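Local coordinates for attaching and effacing protein, pathogenesis factor (Escherichia coli, PDB 4E9L) that acts as an adhesin of the intimin/invasin family, probably presenting bacterial immunoglobulin-like domains, of which this piece is a row, at the cell surface, at residues A[126-132]-A[170-175]; A[139-144]-A[156-161]. All coordinates share one frame. Residues are numbered along the deposited sequence.

Interaction 1 of 2, residues A[126-132]-A[170-175]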
ATOM      1  N   LEU A 126     -37.826  34.952  20.749  1.00 23.09           N
ATOM      2  CA  LEU A 126     -36.587  35.609  20.324  1.00 23.25           C
ATOM      3  C   LEU A 126     -36.574  35.720  18.783  1.00 25.38           C
ATOM      4  O   LEU A 126     -37.363  35.063  18.095  1.00 23.65           O
ATOM      5  CB  LEU A 126     -35.371  34.726  20.724  1.00 24.03           C
ATOM      6  CG  LEU A 126     -35.049  34.519  22.196  1.00 29.97           C
ATOM      7  CD1 LEU A 126     -33.971  33.493  22.334  1.00 31.50           C
ATOM      8  CD2 LEU A 126     -34.604  35.814  22.878  1.00 32.19           C
ATOM      9  N   ASN A 127     -35.625  36.500  18.251  1.00 22.73           N
ATOM     10  CA  ASN A 127     -35.388  36.617  16.812  1.00 22.79           C
ATOM     11  C   ASN A 127     -33.936  36.149  16.580  1.00 25.54           C
ATOM     12  O   ASN A 127     -33.011  36.965  16.539  1.00 24.84           O
ATOM     13  CB  ASN A 127     -35.617  38.039  16.303  1.00 25.65           C
ATOM     14  CG  ASN A 127     -35.371  38.154  14.821  1.00 33.42           C
ATOM     15  OD1 ASN A 127     -35.679  37.242  14.043  1.00 28.11           O
ATOM     16  ND2 ASN A 127     -34.715  39.224  14.426  1.00 27.36           N
ATOM     17  N   PRO A 128     -33.698  34.826  16.532  1.00 21.00           N
ATOM     18  CA  PRO A 128     -32.313  34.359  16.396  1.00 19.99           C
ATOM     19  C   PRO A 128     -31.713  34.565  15.005  1.00 23.29           C
ATOM     20  O   PRO A 128     -32.424  34.592  13.989  1.00 21.25           O
ATOM     21  CB  PRO A 128     -32.410  32.877  16.761  1.00 21.88           C
ATOM     22  CG  PRO A 128     -33.783  32.478  16.371  1.00 25.76           C
ATOM     23  CD  PRO A 128     -34.651  33.697  16.597  1.00 22.18           C
ATOM     24  N   ASP A 129     -30.374  34.637  14.958  1.00 19.05           N
ATOM     25  CA  ASP A 129     -29.637  34.703  13.713  1.00 18.07           C
ATOM     26  C   ASP A 129     -29.739  33.332  13.080  1.00 19.63           C
ATOM     27  O   ASP A 129     -30.175  32.394  13.726  1.00 18.79           O
ATOM     28  CB  ASP A 129     -28.140  34.957  13.982  1.00 19.56           C
ATOM     29  CG  ASP A 129     -27.788  36.101  14.912  1.00 25.02           C
ATOM     30  OD1 ASP A 129     -28.713  36.856  15.312  1.00 22.66           O
ATOM     31  OD2 ASP A 129     -26.585  36.279  15.194  1.00 25.32           O
ATOM     32  N   ALA A 130     -29.263  33.193  11.858  1.00 17.60           N
ATOM     33  CA  ALA A 130     -29.157  31.891  11.209  1.00 19.02           C
ATOM     34  C   ALA A 130     -28.156  31.039  12.022  1.00 24.19           C
ATOM     35  O   ALA A 130     -27.227  31.613  12.598  1.00 22.96           O
ATOM     36  CB  ALA A 130     -28.622  32.074   9.788  1.00 20.16           C
ATOM     37  N   PRO A 131     -28.313  29.696  12.085  1.00 24.86           N
ATOM     38  CA  PRO A 131     -27.321  28.863  12.804  1.00 25.39           C
ATOM     39  C   PRO A 131     -25.908  29.068  12.261  1.00 29.40           C
ATOM     40  O   PRO A 131     -25.727  29.254  11.055  1.00 29.80           O
ATOM     41  CB  PRO A 131     -27.797  27.432  12.521  1.00 27.16           C
ATOM     42  CG  PRO A 131     -29.277  27.571  12.264  1.00 31.71           C
ATOM     43  CD  PRO A 131     -29.373  28.859  11.484  1.00 27.44           C
ATOM     44  N   SER A 132     -24.922  29.120  13.153  1.00 23.99           N
ATOM     45  CA  SER A 132     -23.535  29.303  12.763  1.00 22.93           C
ATOM     46  C   SER A 132     -22.873  27.917  12.551  1.00 25.48           C
ATOM     47  O   SER A 132     -22.804  27.107  13.488  1.00 23.05           O
ATOM     48  CB  SER A 132     -22.799  30.150  13.791  1.00 25.64           C
ATOM     49  OG  SER A 132     -21.397  30.113  13.607  1.00 40.52           O
ATOM     50  N   MET A 170     -23.361  26.393  16.397  1.00 18.68           N
ATOM     51  CA  MET A 170     -23.584  27.284  17.532  1.00 18.28           C
ATOM     52  C   MET A 170     -24.760  28.242  17.207  1.00 22.76           C
ATOM     53  O   MET A 170     -24.706  28.934  16.170  1.00 22.93           O
ATOM     54  CB  MET A 170     -22.268  28.065  17.861  1.00 19.45           C
ATOM     55  CG  MET A 170     -22.432  29.252  18.836  1.00 20.72           C
ATOM     56  SD  MET A 170     -22.833  28.770  20.564  1.00 22.71           S
ATOM     57  CE  MET A 170     -21.207  28.243  21.163  1.00 19.20           C
ATOM     58  N   PRO A 171     -25.820  28.323  18.053  1.00 16.83           N
ATOM     59  CA  PRO A 171     -26.840  29.356  17.811  1.00 16.06           C
ATOM     60  C   PRO A 171     -26.258  30.712  18.216  1.00 18.37           C
ATOM     61  O   PRO A 171     -25.350  30.785  19.072  1.00 15.98           O
ATOM     62  CB  PRO A 171     -27.993  28.951  18.727  1.00 16.98           C
ATOM     63  CG  PRO A 171     -27.320  28.248  19.866  1.00 20.62           C
ATOM     64  CD  PRO A 171     -26.063  27.614  19.333  1.00 17.01           C
ATOM     65  N   LYS A 172     -26.734  31.768  17.561  1.00 14.53           N
ATOM     66  CA  LYS A 172     -26.277  33.126  17.793  1.00 14.84           C
ATOM     67  C   LYS A 172     -27.445  34.113  17.858  1.00 21.01           C
ATOM     68  O   LYS A 172     -28.486  33.903  17.242  1.00 20.26           O
ATOM     69  CB  LYS A 172     -25.224  33.543  16.743  1.00 17.41           C
ATOM     70  CG  LYS A 172     -23.900  32.717  16.840  1.00 20.90           C
ATOM     71  CD  LYS A 172     -22.769  33.331  16.068  1.00 31.76           C
ATOM     72  CE  LYS A 172     -21.465  32.609  16.328  1.00 42.19           C
ATOM     73  NZ  LYS A 172     -20.486  32.848  15.231  1.00 53.37           N
ATOM     74  N   LEU A 173     -27.268  35.172  18.633  1.00 20.75           N
ATOM     75  CA  LEU A 173     -28.253  36.227  18.802  1.00 23.85           C
ATOM     76  C   LEU A 173     -27.456  37.499  18.659  1.00 30.88           C
ATOM     77  O   LEU A 173     -26.563  37.759  19.474  1.00 29.73           O
ATOM     78  CB  LEU A 173     -28.936  36.102  20.187  1.00 24.30           C
ATOM     79  CG  LEU A 173     -30.304  36.740  20.348  1.00 31.27           C
ATOM     80  CD1 LEU A 173     -31.335  36.020  19.521  1.00 31.46           C
ATOM     81  CD2 LEU A 173     -30.746  36.718  21.824  1.00 34.95           C
ATOM     82  N   ASN A 174     -27.662  38.204  17.519  1.00 30.36           N
ATOM     83  CA  ASN A 174     -26.959  39.440  17.147  1.00 32.61           C
ATOM     84  C   ASN A 174     -25.434  39.231  17.086  1.00 37.75           C
ATOM     85  O   ASN A 174     -24.674  40.078  17.557  1.00 40.18           O
ATOM     86  CB  ASN A 174     -27.338  40.617  18.098  1.00 38.41           C
ATOM     87  CG  ASN A 174     -28.821  40.850  18.312  1.00 70.29           C
ATOM     88  OD1 ASN A 174     -29.358  40.642  19.408  1.00 64.66           O
ATOM     89  ND2 ASN A 174     -29.506  41.359  17.298  1.00 65.79           N
ATOM     90  N   GLY A 175     -25.010  38.085  16.542  1.00 31.28           N
ATOM     91  CA  GLY A 175     -23.607  37.708  16.439  1.00 30.46           C
ATOM     92  C   GLY A 175     -22.976  37.113  17.694  1.00 30.96           C
ATOM     93  O   GLY A 175     -21.834  36.652  17.634  1.00 31.46           O
TER
HETATM   94  O   HOH W   1     -32.338  39.664  17.987  1.00 59.77           O
HETATM   95  O   HOH W   2     -28.592  31.096  15.388  1.00 20.89           O
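Asp-129 directs its carboxylate onto the turn formed by Asn-174 and Gly-175, and it illustrates how one acidic side chain can dock a loop against the tip of a hairpin. The two oxygens divide the exposed amides between them: Asn-174 N donates to Asp-129 OD1 at 2.8 Å and Gly-175 N to Asp-129 OD2 at 2.7 Å. Both turn residues have positive phi, with backbone angles near those of a type I' turn, and their NH groups face the carboxylate. The Asp-129 backbone adds a bond of its own, from Asp-129 N to Lys-172 O at 3.1 Å.

Beyond this point the loop parts from the strand, and water 2 fills the gap, accepting from Lys-172 N at 2.9 Å and lying 2.6 Å from Asp-129 O. Direct pairing resumes at Ser-132 and Met-170, an antiparallel hydrogen-bonded pair in which Ser-132 N to Met-170 O and Met-170 N to Ser-132 O both measure 3.0 Å. A weak bond from Lys-172 NZ to Ser-132 OG, 3.3 Å, lies alongside.

At the other end the direct side-chain contacts are apolar, though water 1 links Asn-127 O to Asn-174 OD1, the second bond weak. Leu-173 starts away from the loop, yet its methyls bend back, CD1 reaching 3.7 Å from Pro-128 CA and CD2 4.1 Å from Leu-126 CD2. Pro-128 also packs on Trp-113, Trp-146 and Trp-154. A loop that settles along a hairpin and then enters strand 132-134 suits the antiparallel beta sandwich of a bacterial immunoglobulin-like, invasin-type domain.

Interaction 2 of 2, residues A[139-144]-A[156-161]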
ATOM      1  N   ALA A 139     -18.952  23.289   4.748  1.00 24.07           N
ATOM      2  CA  ALA A 139     -18.819  23.632   3.315  1.00 25.07           C
ATOM      3  C   ALA A 139     -19.948  23.009   2.491  1.00 28.90           C
ATOM      4  O   ALA A 139     -20.064  21.782   2.422  1.00 28.71           O
ATOM      5  CB  ALA A 139     -17.467  23.160   2.781  1.00 26.00           C
ATOM      6  N   GLY A 140     -20.789  23.860   1.915  1.00 24.39           N
ATOM      7  CA  GLY A 140     -21.915  23.411   1.098  1.00 23.94           C
ATOM      8  C   GLY A 140     -23.139  23.004   1.902  1.00 24.38           C
ATOM      9  O   GLY A 140     -24.144  22.580   1.324  1.00 22.99           O
ATOM     10  N   SER A 141     -23.050  23.066   3.241  1.00 19.84           N
ATOM     11  CA  SER A 141     -24.167  22.721   4.129  1.00 18.68           C
ATOM     12  C   SER A 141     -25.027  23.961   4.351  1.00 23.60           C
ATOM     13  O   SER A 141     -24.492  25.064   4.453  1.00 24.16           O
ATOM     14  CB  SER A 141     -23.653  22.181   5.458  1.00 21.48           C
ATOM     15  OG  SER A 141     -22.996  20.934   5.275  1.00 28.34           O
ATOM     16  N   THR A 142     -26.354  23.793   4.399  1.00 20.43           N
ATOM     17  CA  THR A 142     -27.279  24.916   4.599  1.00 20.85           C
ATOM     18  C   THR A 142     -28.259  24.621   5.737  1.00 25.49           C
ATOM     19  O   THR A 142     -28.694  23.490   5.900  1.00 23.69           O
ATOM     20  CB  THR A 142     -28.042  25.240   3.299  1.00 30.60           C
ATOM     21  OG1 THR A 142     -28.833  24.107   2.937  1.00 34.58           O
ATOM     22  CG2 THR A 142     -27.114  25.667   2.133  1.00 29.89           C
ATOM     23  N   ALA A 143     -28.636  25.649   6.499  1.00 22.38           N
ATOM     24  CA  ALA A 143     -29.582  25.484   7.598  1.00 20.92           C
ATOM     25  C   ALA A 143     -30.892  26.204   7.272  1.00 24.41           C
ATOM     26  O   ALA A 143     -30.892  27.288   6.667  1.00 23.31           O
ATOM     27  CB  ALA A 143     -28.990  26.040   8.880  1.00 21.13           C
ATOM     28  N   SER A 144     -32.007  25.613   7.697  1.00 19.59           N
ATOM     29  CA  SER A 144     -33.313  26.239   7.566  1.00 19.25           C
ATOM     30  C   SER A 144     -33.348  27.310   8.676  1.00 22.62           C
ATOM     31  O   SER A 144     -32.434  27.377   9.511  1.00 19.60           O
ATOM     32  CB  SER A 144     -34.397  25.202   7.873  1.00 22.54           C
ATOM     33  OG  SER A 144     -34.310  24.803   9.238  1.00 20.03           O
ATOM     34  N   ALA A 156     -33.834  23.516  13.991  1.00 17.39           N
ATOM     35  CA  ALA A 156     -33.469  23.866  12.611  1.00 17.21           C
ATOM     36  C   ALA A 156     -32.978  22.623  11.902  1.00 21.68           C
ATOM     37  O   ALA A 156     -32.376  21.759  12.533  1.00 21.54           O
ATOM     38  CB  ALA A 156     -32.410  24.956  12.570  1.00 18.02           C
ATOM     39  N   GLN A 157     -33.248  22.519  10.597  1.00 17.55           N
ATOM     40  CA  GLN A 157     -32.801  21.366   9.827  1.00 17.80           C
ATOM     41  C   GLN A 157     -31.598  21.766   9.009  1.00 20.99           C
ATOM     42  O   GLN A 157     -31.629  22.808   8.335  1.00 21.49           O
ATOM     43  CB  GLN A 157     -33.931  20.844   8.903  1.00 20.47           C
ATOM     44  CG  GLN A 157     -35.191  20.356   9.635  1.00 34.40           C
ATOM     45  CD  GLN A 157     -34.964  19.214  10.613  1.00 53.45           C
ATOM     46  OE1 GLN A 157     -34.053  18.389  10.470  1.00 43.78           O
ATOM     47  NE2 GLN A 157     -35.830  19.122  11.616  1.00 48.62           N
ATOM     48  N   ILE A 158     -30.521  20.984   9.094  1.00 16.49           N
ATOM     49  CA  ILE A 158     -29.312  21.252   8.299  1.00 15.68           C
ATOM     50  C   ILE A 158     -29.238  20.282   7.103  1.00 20.10           C
ATOM     51  O   ILE A 158     -29.276  19.072   7.309  1.00 21.23           O
ATOM     52  CB  ILE A 158     -27.994  21.259   9.145  1.00 17.63           C
ATOM     53  CG1 ILE A 158     -28.017  22.374  10.220  1.00 18.49           C
ATOM     54  CG2 ILE A 158     -26.753  21.448   8.229  1.00 17.96           C
ATOM     55  CD1 ILE A 158     -27.106  22.085  11.460  1.00 25.57           C
ATOM     56  N   SER A 159     -29.174  20.802   5.872  1.00 17.36           N
ATOM     57  CA  SER A 159     -28.991  19.966   4.672  1.00 19.48           C
ATOM     58  C   SER A 159     -27.487  19.940   4.484  1.00 25.02           C
ATOM     59  O   SER A 159     -26.877  20.996   4.307  1.00 25.76           O
ATOM     60  CB  SER A 159     -29.650  20.596   3.442  1.00 25.45           C
ATOM     61  OG  SER A 159     -31.041  20.764   3.657  1.00 42.35           O
ATOM     62  N   LEU A 160     -26.882  18.760   4.610  1.00 22.34           N
ATOM     63  CA  LEU A 160     -25.430  18.608   4.536  1.00 21.36           C
ATOM     64  C   LEU A 160     -24.907  18.596   3.143  1.00 24.52           C
ATOM     65  O   LEU A 160     -25.525  18.029   2.255  1.00 24.17           O
ATOM     66  CB  LEU A 160     -24.967  17.333   5.266  1.00 20.45           C
ATOM     67  CG  LEU A 160     -25.308  17.277   6.760  1.00 24.12           C
ATOM     68  CD1 LEU A 160     -25.263  15.859   7.263  1.00 23.75           C
ATOM     69  CD2 LEU A 160     -24.382  18.200   7.576  1.00 22.37           C
ATOM     70  N   GLY A 161     -23.740  19.192   2.969  1.00 21.82           N
ATOM     71  CA  GLY A 161     -23.033  19.166   1.701  1.00 22.09           C
ATOM     72  C   GLY A 161     -22.393  17.795   1.524  1.00 25.09           C
ATOM     73  O   GLY A 161     -22.680  16.849   2.274  1.00 23.79           O
TER
HETATM   74  O   HOH W   3     -26.704  21.871   1.225  1.00 38.20           O
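The two segments run antiparallel, their end-to-end directions 150° apart, and stay in register from Gly-140 opposite Gly-161 to Ser-144 opposite Gln-157. Thr-142 and Ser-159 form a hydrogen-bonded pair, with Thr-142 N to Ser-159 O at 2.8 Å and Ser-159 N to Thr-142 O at 2.7 Å; Ala-143 and Ile-158 follow as a non-hydrogen-bonded pair. These strands make a beta hairpin in one sheet of the immunoglobulin-like sandwich, where 142-148 is outermost and 153-159 continues the sheet to strand 108-114.

Serine hydroxyls stand in for backbone carbonyls at both ends of this ladder. Gly-161 N donates to Ser-141 OG at 3.0 Å, a hydroxyl also bonded to Ala-137 O. Ser-144 N donates to Gln-157 O at 2.9 Å, but in return Gln-157 N donates to Ser-144 OG, also 2.9 Å, instead of Ser-144 O. On the inner face Ala-143 CB meets Ile-158 CG1 at 4.0 Å, and Ile-158 reaches Leu-133 and Val-169 of the opposing sheet. Gly-161 lies so near Ala-139 and Gly-140 that a beta carbon there would clash.

Overall arrangement
From the N terminus, the chain leaves strand 108-114, passes through 126-132 and enters strand 132-134. It then crosses to the other sheet, where 139-144 leads into the hairpin with 156-161, so interaction 2 closes a short loop. Strand 165-173 returns to the first contact, and interaction 1 closes the longer loop within which interaction 2 is nested. Their centres lie 15 Å apart, and Pro-131 joins them directly, its CG 3.7 Å from Ala-143 CB and 4.1 Å from Ala-156 CB. As a worked example of sandwich construction, each contact includes strand pairing within a different sheet, while Pro-131 packs from one onto the other.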